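Local coordinates for protein SAHS4 (Ramazzottius varieornatus, PDB 5Z4G) that is a secreted, heat-soluble, zinc-binding tardigrade protein with a fatty-acid-binding-protein-like barrel that probably acts as a molecular shield during water loss, at residues E36-F41 against Q143-N148; Q59-K64 against R154-I159; D105-C110 against N122-N127; G114-T119 against I131-A136. All coordinates share one frame; numbering follows the deposited sequence. Where two conformers were deposited one is given.

Contact 1. Residues E36-F41 against Q143-N148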
loop_
_atom_site.group_PDB
_atom_site.type_symbol
_atom_site.label_atom_id
_atom_site.label_comp_id
_atom_site.label_asym_id
_atom_site.label_seq_id
_atom_site.Cartn_x
_atom_site.Cartn_y
_atom_site.Cartn_z
ATOM N N GLU A 36 13.351 -3.723 -1.282
ATOM C CA GLU A 36 14.639 -3.185 -0.846
ATOM C C GLU A 36 14.613 -2.974 0.664
ATOM O O GLU A 36 13.631 -2.446 1.204
ATOM C CB GLU A 36 14.946 -1.869 -1.557
ATOM C CG GLU A 36 16.091 -1.939 -2.557
ATOM C CD GLU A 36 16.674 -0.571 -2.890
ATOM O OE1 GLU A 36 16.960 -0.324 -4.080
ATOM O OE2 GLU A 36 16.848 0.261 -1.972
ATOM N N ASN A 37 15.678 -3.426 1.333
ATOM C CA ASN A 37 15.827 -3.336 2.791
ATOM C C ASN A 37 14.794 -4.167 3.592
ATOM O O ASN A 37 14.555 -3.907 4.776
ATOM C CB ASN A 37 15.839 -1.858 3.236
ATOM C CG ASN A 37 16.647 -1.629 4.496
ATOM O OD1 ASN A 37 17.659 -2.289 4.732
ATOM N ND2 ASN A 37 16.213 -0.668 5.305
ATOM N N TRP A 38 14.205 -5.176 2.947
ATOM C CA TRP A 38 13.185 -6.029 3.567
ATOM C C TRP A 38 13.611 -6.687 4.874
ATOM O O TRP A 38 12.838 -6.678 5.837
ATOM C CB TRP A 38 12.690 -7.092 2.582
ATOM C CG TRP A 38 11.522 -7.919 3.064
ATOM C CD1 TRP A 38 11.497 -9.274 3.229
ATOM C CD2 TRP A 38 10.212 -7.447 3.427
ATOM N NE1 TRP A 38 10.256 -9.679 3.663
ATOM C CE2 TRP A 38 9.446 -8.582 3.790
ATOM C CE3 TRP A 38 9.607 -6.175 3.477
ATOM C CZ2 TRP A 38 8.107 -8.487 4.209
ATOM C CZ3 TRP A 38 8.270 -6.079 3.896
ATOM C CH2 TRP A 38 7.537 -7.234 4.250
ATOM N N GLU A 39 14.828 -7.246 4.905
ATOM C CA GLU A 39 15.339 -7.929 6.098
ATOM C C GLU A 39 15.337 -6.997 7.310
ATOM O O GLU A 39 14.809 -7.358 8.362
ATOM C CB GLU A 39 16.734 -8.534 5.877
ATOM C CG GLU A 39 17.089 -9.610 6.900
ATOM C CD GLU A 39 18.573 -9.945 6.973
ATOM O OE1 GLU A 39 18.895 -11.145 7.058
ATOM O OE2 GLU A 39 19.420 -9.026 6.963
ATOM N N ALA A 40 15.899 -5.801 7.135
ATOM C CA ALA A 40 15.944 -4.783 8.190
ATOM C C ALA A 40 14.549 -4.309 8.621
ATOM O O ALA A 40 14.314 -4.107 9.817
ATOM C CB ALA A 40 16.806 -3.598 7.762
ATOM N N PHE A 41 13.639 -4.146 7.650
ATOM C CA PHE A 41 12.257 -3.727 7.924
ATOM C C PHE A 41 11.478 -4.769 8.716
ATOM O O PHE A 41 10.786 -4.424 9.669
ATOM C CB PHE A 41 11.500 -3.346 6.638
ATOM C CG PHE A 41 10.095 -2.840 6.886
ATOM C CD1 PHE A 41 9.869 -1.499 7.200
ATOM C CD2 PHE A 41 8.997 -3.707 6.822
ATOM C CE1 PHE A 41 8.578 -1.026 7.442
ATOM C CE2 PHE A 41 7.705 -3.243 7.062
ATOM C CZ PHE A 41 7.493 -1.901 7.375
ATOM N N GLN A 143 6.691 1.972 -4.038
ATOM C CA GLN A 143 5.980 2.014 -2.760
ATOM C C GLN A 143 7.028 2.029 -1.649
ATOM O O GLN A 143 7.765 1.067 -1.469
ATOM C CB GLN A 143 5.056 0.797 -2.642
ATOM C CG GLN A 143 4.289 0.680 -1.327
ATOM C CD GLN A 143 3.650 -0.691 -1.137
ATOM O OE1 GLN A 143 4.227 -1.716 -1.507
ATOM N NE2 GLN A 143 2.469 -0.719 -0.532
ATOM N N THR A 144 7.110 3.138 -0.934
ATOM C CA THR A 144 8.087 3.296 0.131
ATOM C C THR A 144 7.320 3.188 1.440
ATOM O O THR A 144 6.257 3.777 1.579
ATOM C CB THR A 144 8.813 4.659 -0.017
ATOM O OG1 THR A 144 9.408 4.744 -1.317
ATOM C CG2 THR A 144 9.909 4.852 1.010
ATOM N N PHE A 145 7.835 2.426 2.398
ATOM C CA PHE A 145 7.154 2.269 3.684
ATOM C C PHE A 145 8.140 2.371 4.833
ATOM O O PHE A 145 9.199 1.737 4.804
ATOM C CB PHE A 145 6.338 0.963 3.753
ATOM C CG PHE A 145 7.017 -0.225 3.138
ATOM C CD1 PHE A 145 6.849 -0.513 1.777
ATOM C CD2 PHE A 145 7.793 -1.086 3.915
ATOM C CE1 PHE A 145 7.460 -1.619 1.207
ATOM C CE2 PHE A 145 8.408 -2.188 3.344
ATOM C CZ PHE A 145 8.241 -2.453 1.993
ATOM N N THR A 146 7.781 3.174 5.832
ATOM C CA THR A 146 8.644 3.409 6.987
ATOM C C THR A 146 7.879 3.100 8.256
ATOM O O THR A 146 6.757 3.578 8.430
ATOM C CB THR A 146 9.157 4.862 7.009
ATOM O OG1 THR A 146 9.809 5.146 5.763
ATOM C CG2 THR A 146 10.145 5.103 8.181
ATOM N N SER A 147 8.495 2.316 9.138
ATOM C CA SER A 147 7.912 2.014 10.438
ATOM C C SER A 147 9.020 1.762 11.439
ATOM O O SER A 147 9.993 1.070 11.120
ATOM C CB SER A 147 6.989 0.795 10.351
ATOM O OG SER A 147 6.288 0.630 11.567
ATOM N N ASN A 148 8.876 2.333 12.638
ATOM C CA ASN A 148 9.880 2.183 13.713
ATOM C C ASN A 148 11.278 2.563 13.224
ATOM O O ASN A 148 12.288 1.934 13.595
ATOM C CB ASN A 148 9.876 0.752 14.286
ATOM C CG ASN A 148 8.635 0.436 15.107
ATOM O OD1 ASN A 148 7.870 1.322 15.492
ATOM N ND2 ASN A 148 8.438 -0.846 15.388
#
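Phe41 carries its CG anti to the backbone N (chi1 -177°), which swings the ring off helix 38-44 toward strand 140-147. There it meets Phe145, whose CG lies between its own N and carbonyl carbon (chi1 40°). The two rings form a T-shaped (edge-to-face) pair, with planes at 77° and centroids 4.8 Å apart. Phe145 supplies the edge. Its CD2 stands over the centre of the Phe41 face, 3.6 Å from Phe41 CZ. The far end of the Phe41 ring also reaches Ser147, with CE1 3.8 Å from Ser147 CB. Trp38, one helical turn earlier, presents its ring edge to Phe145, and its CZ3 lies 3.9 Å from Phe145 CE2. An alanine in place of Phe41 would probably open a gap beside the Phe145 edge and leave it without the face it packs on. The Ser147 hydroxyl turns to other partners and bonds to the Glu129 carbonyl. The helix probably corresponds to the helical cap of fatty-acid-binding-protein barrels, and here it is joined to the barrel strand by rings. The contact is thus apolar and aromatic, and its hold depends on ring shape and fit rather than on charge.

Contact 2. Residues Q59-K64 against R154-I159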
loop_
_atom_site.group_PDB
_atom_site.type_symbol
_atom_site.label_atom_id
_atom_site.label_comp_id
_atom_site.label_asym_id
_atom_site.label_seq_id
_atom_site.Cartn_x
_atom_site.Cartn_y
_atom_site.Cartn_z
ATOM N N GLN A 59 5.161 -15.403 -4.534
ATOM C CA GLN A 59 3.868 -14.753 -4.294
ATOM C C GLN A 59 3.806 -13.305 -4.797
ATOM O O GLN A 59 4.556 -12.447 -4.344
ATOM C CB GLN A 59 3.493 -14.820 -2.803
ATOM C CG GLN A 59 2.114 -14.255 -2.471
ATOM C CD GLN A 59 0.992 -15.014 -3.156
ATOM O OE1 GLN A 59 0.784 -16.204 -2.903
ATOM N NE2 GLN A 59 0.273 -14.335 -4.035
ATOM N N LYS A 60 2.904 -13.054 -5.742
ATOM C CA LYS A 60 2.673 -11.702 -6.260
ATOM C C LYS A 60 1.648 -10.929 -5.442
ATOM O O LYS A 60 0.736 -11.509 -4.854
ATOM C CB LYS A 60 2.233 -11.758 -7.727
ATOM C CG LYS A 60 3.294 -12.290 -8.679
ATOM C CD LYS A 60 4.420 -11.286 -8.855
ATOM C CE LYS A 60 5.304 -11.653 -10.023
ATOM N NZ LYS A 60 6.377 -10.639 -10.193
ATOM N N THR A 61 1.815 -9.612 -5.420
ATOM C CA THR A 61 0.804 -8.694 -4.935
ATOM C C THR A 61 0.267 -7.928 -6.131
ATOM O O THR A 61 1.043 -7.398 -6.938
ATOM C CB THR A 61 1.405 -7.670 -3.937
ATOM O OG1 THR A 61 2.002 -8.354 -2.831
ATOM C CG2 THR A 61 0.358 -6.684 -3.411
ATOM N N LEU A 62 -1.056 -7.868 -6.228
ATOM C CA LEU A 62 -1.729 -6.986 -7.167
ATOM C C LEU A 62 -2.362 -5.839 -6.398
ATOM O O LEU A 62 -3.035 -6.047 -5.391
ATOM C CB LEU A 62 -2.778 -7.743 -7.988
ATOM C CG LEU A 62 -2.293 -8.969 -8.761
ATOM C CD1 LEU A 62 -3.437 -9.569 -9.564
ATOM C CD2 LEU A 62 -1.101 -8.654 -9.660
ATOM N N LEU A 63 -2.141 -4.626 -6.877
ATOM C CA LEU A 63 -2.685 -3.448 -6.243
ATOM C C LEU A 63 -3.466 -2.651 -7.278
ATOM O O LEU A 63 -2.977 -2.417 -8.380
ATOM C CB LEU A 63 -1.513 -2.647 -5.688
ATOM C CG LEU A 63 -1.682 -1.270 -5.104
ATOM C CD1 LEU A 63 -2.632 -1.314 -3.927
ATOM C CD2 LEU A 63 -0.290 -0.834 -4.670
ATOM N N LYS A 64 -4.684 -2.237 -6.937
ATOM C CA LYS A 64 -5.483 -1.439 -7.865
ATOM C C LYS A 64 -6.069 -0.230 -7.155
ATOM O O LYS A 64 -6.687 -0.377 -6.108
ATOM C CB LYS A 64 -6.594 -2.287 -8.513
ATOM C CG LYS A 64 -7.334 -1.571 -9.646
ATOM C CD LYS A 64 -8.110 -2.531 -10.523
ATOM C CE LYS A 64 -9.540 -2.708 -10.058
ATOM N NZ LYS A 64 -10.432 -3.023 -11.210
ATOM N N ARG A 154 9.311 -1.091 -2.290
ATOM C CA ARG A 154 8.859 -2.117 -3.221
ATOM C C ARG A 154 8.458 -1.503 -4.548
ATOM O O ARG A 154 7.841 -0.428 -4.590
ATOM C CB ARG A 154 7.676 -2.860 -2.633
ATOM C CG ARG A 154 7.463 -4.212 -3.253
ATOM C CD ARG A 154 6.275 -4.860 -2.617
ATOM N NE ARG A 154 6.277 -6.287 -2.884
ATOM C CZ ARG A 154 5.208 -7.061 -2.771
ATOM N NH1 ARG A 154 4.038 -6.530 -2.433
ATOM N NH2 ARG A 154 5.307 -8.357 -3.027
ATOM N N TRP A 155 8.801 -2.193 -5.634
ATOM C CA TRP A 155 8.470 -1.733 -6.980
ATOM C C TRP A 155 7.395 -2.580 -7.638
ATOM O O TRP A 155 7.325 -3.795 -7.432
ATOM C CB TRP A 155 9.719 -1.678 -7.864
ATOM C CG TRP A 155 10.663 -0.584 -7.454
ATOM C CD1 TRP A 155 10.722 0.682 -7.966
ATOM C CD2 TRP A 155 11.665 -0.650 -6.432
ATOM N NE1 TRP A 155 11.705 1.408 -7.331
ATOM C CE2 TRP A 155 12.301 0.615 -6.387
ATOM C CE3 TRP A 155 12.096 -1.660 -5.554
ATOM C CZ2 TRP A 155 13.345 0.902 -5.497
ATOM C CZ3 TRP A 155 13.140 -1.373 -4.665
ATOM C CH2 TRP A 155 13.749 -0.100 -4.647
ATOM N N TYR A 156 6.561 -1.904 -8.426
ATOM C CA TYR A 156 5.454 -2.525 -9.157
ATOM C C TYR A 156 5.486 -2.070 -10.605
ATOM O O TYR A 156 5.961 -0.967 -10.898
ATOM C CB TYR A 156 4.099 -2.095 -8.575
ATOM C CG TYR A 156 3.834 -2.498 -7.141
ATOM C CD1 TYR A 156 4.455 -1.830 -6.071
ATOM C CD2 TYR A 156 2.929 -3.519 -6.841
ATOM C CE1 TYR A 156 4.220 -2.205 -4.767
ATOM C CE2 TYR A 156 2.688 -3.908 -5.530
ATOM C CZ TYR A 156 3.325 -3.229 -4.494
ATOM O OH TYR A 156 3.110 -3.558 -3.165
ATOM N N LYS A 157 4.959 -2.916 -11.491
ATOM C CA LYS A 157 4.770 -2.601 -12.907
ATOM C C LYS A 157 3.293 -2.466 -13.184
ATOM O O LYS A 157 2.488 -3.246 -12.660
ATOM C CB LYS A 157 5.347 -3.718 -13.794
ATOM C CG LYS A 157 6.866 -3.817 -13.829
ATOM C CD LYS A 157 7.562 -2.604 -14.440
ATOM C CE LYS A 157 7.455 -2.521 -15.955
ATOM N NZ LYS A 157 8.294 -1.407 -16.484
ATOM N N LYS A 158 2.932 -1.490 -14.017
ATOM C CA LYS A 158 1.524 -1.294 -14.393
ATOM C C LYS A 158 1.052 -2.452 -15.253
ATOM O O LYS A 158 1.774 -2.930 -16.141
ATOM C CB LYS A 158 1.321 0.021 -15.131
ATOM C CG LYS A 158 -0.142 0.410 -15.298
ATOM C CD LYS A 158 -0.290 1.723 -16.040
ATOM C CE LYS A 158 -0.064 2.907 -15.121
ATOM N NZ LYS A 158 -0.424 4.171 -15.824
ATOM N N ILE A 159 -0.154 -2.916 -14.953
ATOM C CA ILE A 159 -0.770 -4.020 -15.706
ATOM C C ILE A 159 -2.193 -3.650 -16.126
ATOM O O ILE A 159 -2.831 -2.824 -15.475
ATOM C CB ILE A 159 -0.759 -5.354 -14.911
ATOM C CG1 ILE A 159 -1.452 -5.195 -13.543
ATOM C CG2 ILE A 159 0.672 -5.881 -14.781
ATOM C CD1 ILE A 159 -1.767 -6.486 -12.812
HETATM O O HOH W 1 3.613 -10.465 -2.747
#
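Thr61 OG1 is gripped from two directions. Arg154 NH1 donates to it at 2.8 Å, with the hydroxyl oxygen close to the guanidinium plane and an N-H...O angle of 157°. The hydroxyl donates to water 1, with OG1 2.7 Å from the water oxygen. The same water accepts from Arg154 NH2 and donates to the carbonyl O of Gln59. The Arg154 chain is extended from CG to NE, which carries its flat end across to Thr61. NH1 also donates to Tyr156 OH at 3.2 Å, tilted 26° from the guanidinium plane, and that hydroxyl is bonded further to Gln143 OE1. An Arg-x-Tyr pair on the last strand recalls the one that holds the lipid carboxylate in many fatty-acid-binding proteins. A leucine in place of Arg154 would probably leave Thr61 OG1 and water 1 without their charged donor and free the Tyr156 hydroxyl from one of its partners. Beyond this network the contact turns apolar. Leu63 CD2 sits over one face of the Tyr156 ring toward its rim, 4.3 Å from CZ. Leu62 and Ile159 meet at their CD2 and CD1 methyls, 3.9 Å apart. Strand 26-30 lies between strands 62-66 and 150-159, so strand 62-66 and the residues leading into it reach strand 150-159 across it. Arg154 also packs on Ser30 of that middle strand and on Phe145 of strand 140-147.

Contact 3. Residues D105-C110 against N122-N127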
loop_
_atom_site.group_PDB
_atom_site.type_symbol
_atom_site.label_atom_id
_atom_site.label_comp_id
_atom_site.label_asym_id
_atom_site.label_seq_id
_atom_site.Cartn_x
_atom_site.Cartn_y
_atom_site.Cartn_z
ATOM N N ASP A 105 -6.836 -4.189 14.512
ATOM C CA ASP A 105 -7.350 -2.959 13.899
ATOM C C ASP A 105 -6.234 -2.044 13.430
ATOM O O ASP A 105 -5.224 -1.855 14.115
ATOM C CB ASP A 105 -8.259 -2.186 14.863
ATOM C CG ASP A 105 -9.642 -2.814 15.024
ATOM O OD1 ASP A 105 -9.932 -3.872 14.419
ATOM O OD2 ASP A 105 -10.451 -2.229 15.774
ATOM N N LEU A 106 -6.453 -1.465 12.259
ATOM C CA LEU A 106 -5.526 -0.565 11.615
ATOM C C LEU A 106 -6.327 0.690 11.275
ATOM O O LEU A 106 -7.372 0.599 10.632
ATOM C CB LEU A 106 -4.987 -1.249 10.355
ATOM C CG LEU A 106 -3.977 -0.619 9.405
ATOM C CD1 LEU A 106 -3.129 -1.708 8.763
ATOM C CD2 LEU A 106 -4.660 0.243 8.351
ATOM N N LYS A 107 -5.847 1.841 11.733
ATOM C CA LYS A 107 -6.433 3.131 11.377
ATOM C C LYS A 107 -5.554 3.790 10.324
ATOM O O LYS A 107 -4.332 3.742 10.412
ATOM C CB LYS A 107 -6.548 4.033 12.604
ATOM C CG LYS A 107 -7.505 3.523 13.667
ATOM C CD LYS A 107 -7.593 4.493 14.834
ATOM C CE LYS A 107 -8.356 3.877 15.992
ATOM N NZ LYS A 107 -8.504 4.826 17.129
ATOM N N TYR A 108 -6.164 4.395 9.315
ATOM C CA TYR A 108 -5.370 5.054 8.278
ATOM C C TYR A 108 -6.007 6.329 7.737
ATOM O O TYR A 108 -7.224 6.491 7.797
ATOM C CB TYR A 108 -5.079 4.083 7.115
ATOM C CG TYR A 108 -6.282 3.827 6.241
ATOM C CD1 TYR A 108 -7.205 2.830 6.566
ATOM C CD2 TYR A 108 -6.522 4.615 5.099
ATOM C CE1 TYR A 108 -8.321 2.609 5.781
ATOM C CE2 TYR A 108 -7.638 4.407 4.309
ATOM C CZ TYR A 108 -8.529 3.402 4.651
ATOM O OH TYR A 108 -9.629 3.192 3.865
ATOM N N VAL A 109 -5.167 7.218 7.208
ATOM C CA VAL A 109 -5.617 8.414 6.489
ATOM C C VAL A 109 -4.769 8.563 5.232
ATOM O O VAL A 109 -3.537 8.499 5.303
ATOM C CB VAL A 109 -5.484 9.711 7.330
ATOM C CG1 VAL A 109 -6.049 10.897 6.557
ATOM C CG2 VAL A 109 -6.192 9.584 8.669
ATOM N N CYS A 110 -5.429 8.761 4.094
ATOM C CA CYS A 110 -4.747 9.002 2.820
ATOM C C CYS A 110 -4.753 10.476 2.484
ATOM O O CYS A 110 -5.767 11.145 2.640
ATOM C CB CYS A 110 -5.426 8.244 1.690
ATOM S SG CYS A 110 -5.274 6.466 1.859
ATOM N N ASN A 122 -1.839 3.771 11.664
ATOM C CA ASN A 122 -1.607 3.513 13.084
ATOM C C ASN A 122 -2.251 2.192 13.485
ATOM O O ASN A 122 -3.401 1.921 13.133
ATOM C CB ASN A 122 -2.145 4.671 13.942
ATOM C CG ASN A 122 -1.654 4.624 15.388
ATOM O OD1 ASN A 122 -0.572 4.107 15.693
ATOM N ND2 ASN A 122 -2.452 5.181 16.289
ATOM N N ILE A 123 -1.477 1.369 14.196
ATOM C CA ILE A 123 -1.970 0.140 14.817
ATOM C C ILE A 123 -1.891 0.367 16.334
ATOM O O ILE A 123 -0.828 0.165 16.951
ATOM C CB ILE A 123 -1.190 -1.128 14.378
ATOM C CG1 ILE A 123 -1.185 -1.276 12.844
ATOM C CG2 ILE A 123 -1.781 -2.368 15.048
ATOM C CD1 ILE A 123 -0.210 -2.310 12.305
ATOM N N PRO A 124 -3.005 0.829 16.937
ATOM C CA PRO A 124 -3.010 1.173 18.364
ATOM C C PRO A 124 -2.609 0.010 19.271
ATOM O O PRO A 124 -1.872 0.227 20.238
ATOM C CB PRO A 124 -4.458 1.602 18.616
ATOM C CG PRO A 124 -4.918 2.109 17.299
ATOM C CD PRO A 124 -4.290 1.180 16.297
ATOM N N SER A 125 -3.048 -1.207 18.935
ATOM C CA SER A 125 -2.767 -2.400 19.757
ATOM C C SER A 125 -1.275 -2.746 19.856
ATOM O O SER A 125 -0.843 -3.346 20.842
ATOM C CB SER A 125 -3.571 -3.612 19.275
ATOM O OG SER A 125 -3.275 -3.929 17.927
ATOM N N LYS A 126 -0.509 -2.345 18.838
ATOM C CA LYS A 126 0.943 -2.553 18.785
ATOM C C LYS A 126 1.749 -1.283 19.079
ATOM O O LYS A 126 2.985 -1.327 19.124
ATOM C CB LYS A 126 1.345 -3.109 17.413
ATOM C CG LYS A 126 0.943 -4.556 17.180
ATOM C CD LYS A 126 1.469 -5.055 15.841
ATOM C CE LYS A 126 1.269 -6.555 15.685
ATOM N NZ LYS A 126 -0.158 -6.933 15.482
ATOM N N ASN A 127 1.048 -0.160 19.276
ATOM C CA ASN A 127 1.657 1.170 19.440
ATOM C C ASN A 127 2.647 1.476 18.299
ATOM O O ASN A 127 3.763 1.956 18.525
ATOM C CB ASN A 127 2.303 1.327 20.830
ATOM C CG ASN A 127 2.678 2.765 21.147
ATOM O OD1 ASN A 127 1.980 3.704 20.757
ATOM N ND2 ASN A 127 3.789 2.944 21.859
HETATM O O HOH W 2 -4.952 -2.089 16.802
#
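Lys107 and Asn122 form an antiparallel hydrogen-bonded pair near the open end of the hairpin of strands 104-113 and 116-123, with CA atoms 5.1 Å apart. Lys107 N donates to Asn122 O at 2.8 Å, and Asn122 N returns a bond of 2.8 Å to Lys107 O. Both are nearly straight. Lys107 runs extended beyond CG, and its CE passes Pro124 CG at 4.1 Å, the two side chains crossing at about a right angle. Ile123 CG2 lies 3.6 Å from the backbone O of Asp105. Leu106 CG and Ile123 CG1 are only loosely in touch at 4.5 Å. Past the paired residues the strands part, and water 2 spans them. It donates to Asp105 O at 2.7 Å and accepts from Ser125 N. The Asp105 carboxylate bonds through OD1 to Ser100. The contact is therefore held mainly by main-chain polar atoms, with water taking over where direct pairing stops and aliphatic groups adding thin cover at the surface.

Contact 4. Residues G114-T119 against I131-A136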
loop_
_atom_site.group_PDB
_atom_site.type_symbol
_atom_site.label_atom_id
_atom_site.label_comp_id
_atom_site.label_asym_id
_atom_site.label_seq_id
_atom_site.Cartn_x
_atom_site.Cartn_y
_atom_site.Cartn_z
ATOM N N GLY A 114 1.270 16.599 -4.186
ATOM C CA GLY A 114 1.356 16.620 -5.643
ATOM C C GLY A 114 0.872 15.304 -6.222
ATOM O O GLY A 114 -0.250 14.868 -5.956
ATOM N N GLU A 115 1.758 14.650 -6.967
ATOM C CA GLU A 115 1.437 13.378 -7.620
ATOM C C GLU A 115 1.595 12.135 -6.741
ATOM O O GLU A 115 1.297 11.020 -7.186
ATOM C CB GLU A 115 2.272 13.229 -8.890
ATOM C CG GLU A 115 1.888 14.239 -9.949
ATOM C CD GLU A 115 2.482 13.958 -11.312
ATOM O OE1 GLU A 115 3.362 13.077 -11.447
ATOM O OE2 GLU A 115 2.062 14.636 -12.256
ATOM N N GLN A 116 2.043 12.334 -5.504
ATOM C CA GLN A 116 2.333 11.239 -4.582
ATOM C C GLN A 116 1.165 10.982 -3.631
ATOM O O GLN A 116 0.660 11.915 -2.991
ATOM C CB GLN A 116 3.601 11.573 -3.792
ATOM C CG GLN A 116 4.095 10.485 -2.856
ATOM C CD GLN A 116 5.293 10.949 -2.051
ATOM O OE1 GLN A 116 5.166 11.777 -1.142
ATOM N NE2 GLN A 116 6.471 10.433 -2.391
ATOM N N LEU A 117 0.757 9.714 -3.540
ATOM C CA LEU A 117 -0.249 9.279 -2.574
ATOM C C LEU A 117 0.480 8.911 -1.286
ATOM O O LEU A 117 1.471 8.177 -1.324
ATOM C CB LEU A 117 -1.020 8.064 -3.117
ATOM C CG LEU A 117 -2.049 7.441 -2.171
ATOM C CD1 LEU A 117 -3.213 8.381 -1.893
ATOM C CD2 LEU A 117 -2.565 6.128 -2.744
ATOM N N ILE A 118 -0.017 9.406 -0.152
ATOM C CA ILE A 118 0.570 9.126 1.154
ATOM C C ILE A 118 -0.486 8.454 2.028
ATOM O O ILE A 118 -1.610 8.948 2.130
ATOM C CB ILE A 118 1.053 10.427 1.845
ATOM C CG1 ILE A 118 2.089 11.181 0.991
ATOM C CG2 ILE A 118 1.608 10.128 3.241
ATOM C CD1 ILE A 118 2.339 12.589 1.446
ATOM N N THR A 119 -0.128 7.334 2.656
ATOM C CA THR A 119 -1.026 6.645 3.563
ATOM C C THR A 119 -0.347 6.590 4.920
ATOM O O THR A 119 0.741 6.022 5.056
ATOM C CB THR A 119 -1.387 5.228 3.058
ATOM O OG1 THR A 119 -1.919 5.334 1.735
ATOM C CG2 THR A 119 -2.417 4.562 3.980
ATOM N N ILE A 131 4.213 4.936 7.691
ATOM C CA ILE A 131 3.863 5.819 6.573
ATOM C C ILE A 131 4.269 5.146 5.276
ATOM O O ILE A 131 5.382 4.627 5.151
ATOM C CB ILE A 131 4.443 7.251 6.714
ATOM C CG1 ILE A 131 3.855 7.925 7.969
ATOM C CG2 ILE A 131 4.126 8.085 5.466
ATOM C CD1 ILE A 131 4.429 9.282 8.316
ATOM N N VAL A 132 3.336 5.133 4.330
ATOM C CA VAL A 132 3.533 4.506 3.019
ATOM C C VAL A 132 3.371 5.605 1.971
ATOM O O VAL A 132 2.425 6.389 2.043
ATOM C CB VAL A 132 2.520 3.352 2.778
ATOM C CG1 VAL A 132 2.876 2.566 1.515
ATOM C CG2 VAL A 132 2.452 2.400 3.970
ATOM N N THR A 133 4.295 5.682 1.014
ATOM C CA THR A 133 4.144 6.619 -0.098
ATOM C C THR A 133 4.112 5.849 -1.418
ATOM O O THR A 133 4.812 4.827 -1.572
ATOM C CB THR A 133 5.265 7.675 -0.166
ATOM O OG1 THR A 133 6.505 7.031 -0.442
ATOM C CG2 THR A 133 5.396 8.462 1.138
ATOM N N TYR A 134 3.321 6.348 -2.367
ATOM C CA TYR A 134 3.191 5.746 -3.688
ATOM C C TYR A 134 3.612 6.798 -4.690
ATOM O O TYR A 134 2.955 7.833 -4.819
ATOM C CB TYR A 134 1.738 5.290 -3.937
ATOM C CG TYR A 134 1.300 4.220 -2.968
ATOM C CD1 TYR A 134 0.809 4.551 -1.690
ATOM C CD2 TYR A 134 1.414 2.861 -3.303
ATOM C CE1 TYR A 134 0.431 3.559 -0.788
ATOM C CE2 TYR A 134 1.034 1.865 -2.410
ATOM C CZ TYR A 134 0.553 2.216 -1.158
ATOM O OH TYR A 134 0.192 1.225 -0.285
ATOM N N THR A 135 4.725 6.530 -5.374
ATOM C CA THR A 135 5.307 7.437 -6.355
ATOM C C THR A 135 5.376 6.705 -7.675
ATOM O O THR A 135 6.062 5.687 -7.786
ATOM C CB THR A 135 6.720 7.885 -5.933
ATOM O OG1 THR A 135 6.665 8.356 -4.589
ATOM C CG2 THR A 135 7.235 9.007 -6.840
ATOM N N ALA A 136 4.662 7.221 -8.673
ATOM C CA ALA A 136 4.558 6.552 -9.970
ATOM C C ALA A 136 4.878 7.510 -11.098
ATOM O O ALA A 136 4.554 8.685 -11.015
ATOM C CB ALA A 136 3.171 5.945 -10.166
HETATM O O HOH W 3 5.005 11.238 -9.955
HETATM O O HOH W 4 3.729 9.803 -7.987
#
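Leu117 and Tyr134 exchange a pair of main-chain hydrogen bonds, the longer being Leu117 N to Tyr134 O at 3.2 Å. Thr119 and Val132 exchange another, with both N...O distances 2.8 Å. In the conformer given, Gln116 NE2 reaches across to the neighbouring strand and donates to Thr135 OG1 at 3.0 Å. That bond is almost straight, at 178°, and the acceptor lies in the amide plane. Stretched out from a trans first torsion (chi1 -176°), the Gln116 side chain lays its amide against Thr133 CB, with NE2 turned to the Thr135 hydroxyl. This is the antiparallel ladder of the hairpin of strands 116-123 and 128-137, two neighbouring strands of a barrel like that of the fatty-acid-binding proteins. Between the bonded pairs, Ile118 and Thr133 face each other as a non-hydrogen-bonded pair. In the conformer given for Ile131, its CG2 meets Ile118 CG2 at 3.9 Å. On the face with Leu117 and Thr119, Leu117 CD2 lies beside Tyr134 CD1 at 3.9 Å. Tyr134 OH accepts from Gln143 NE2. Thr119 OG1 bonds a tetraethylene glycol, probably from the crystallisation liquor. Where the ladder ends, water 4 accepts from Ala136 N at 2.8 Å and lies 2.8 Å from Glu115 O.

Contact 1 is buried, contacts 2 and 4 are partly buried, and contact 3 lies at the surface. All four reach the same antiparallel sheet. Contacts 3 and 4 share strand 116-123, each pairing it with a different neighbour. Contact 4 is a main-chain ladder, whereas contact 3 has one bonded pair continued by a water. Contacts 1 and 2 work through side chains instead. The first is aromatic and joins a helix to the sheet, while the second mixes a charged, hydrated network with apolar packing across an intervening strand. Contact 1 adjoins contact 2 through neighbouring strands 140-147 and 150-159, and contact 4 through strand 128-137. Contacts 2 and 3 lie on opposite sides of the chain's centre.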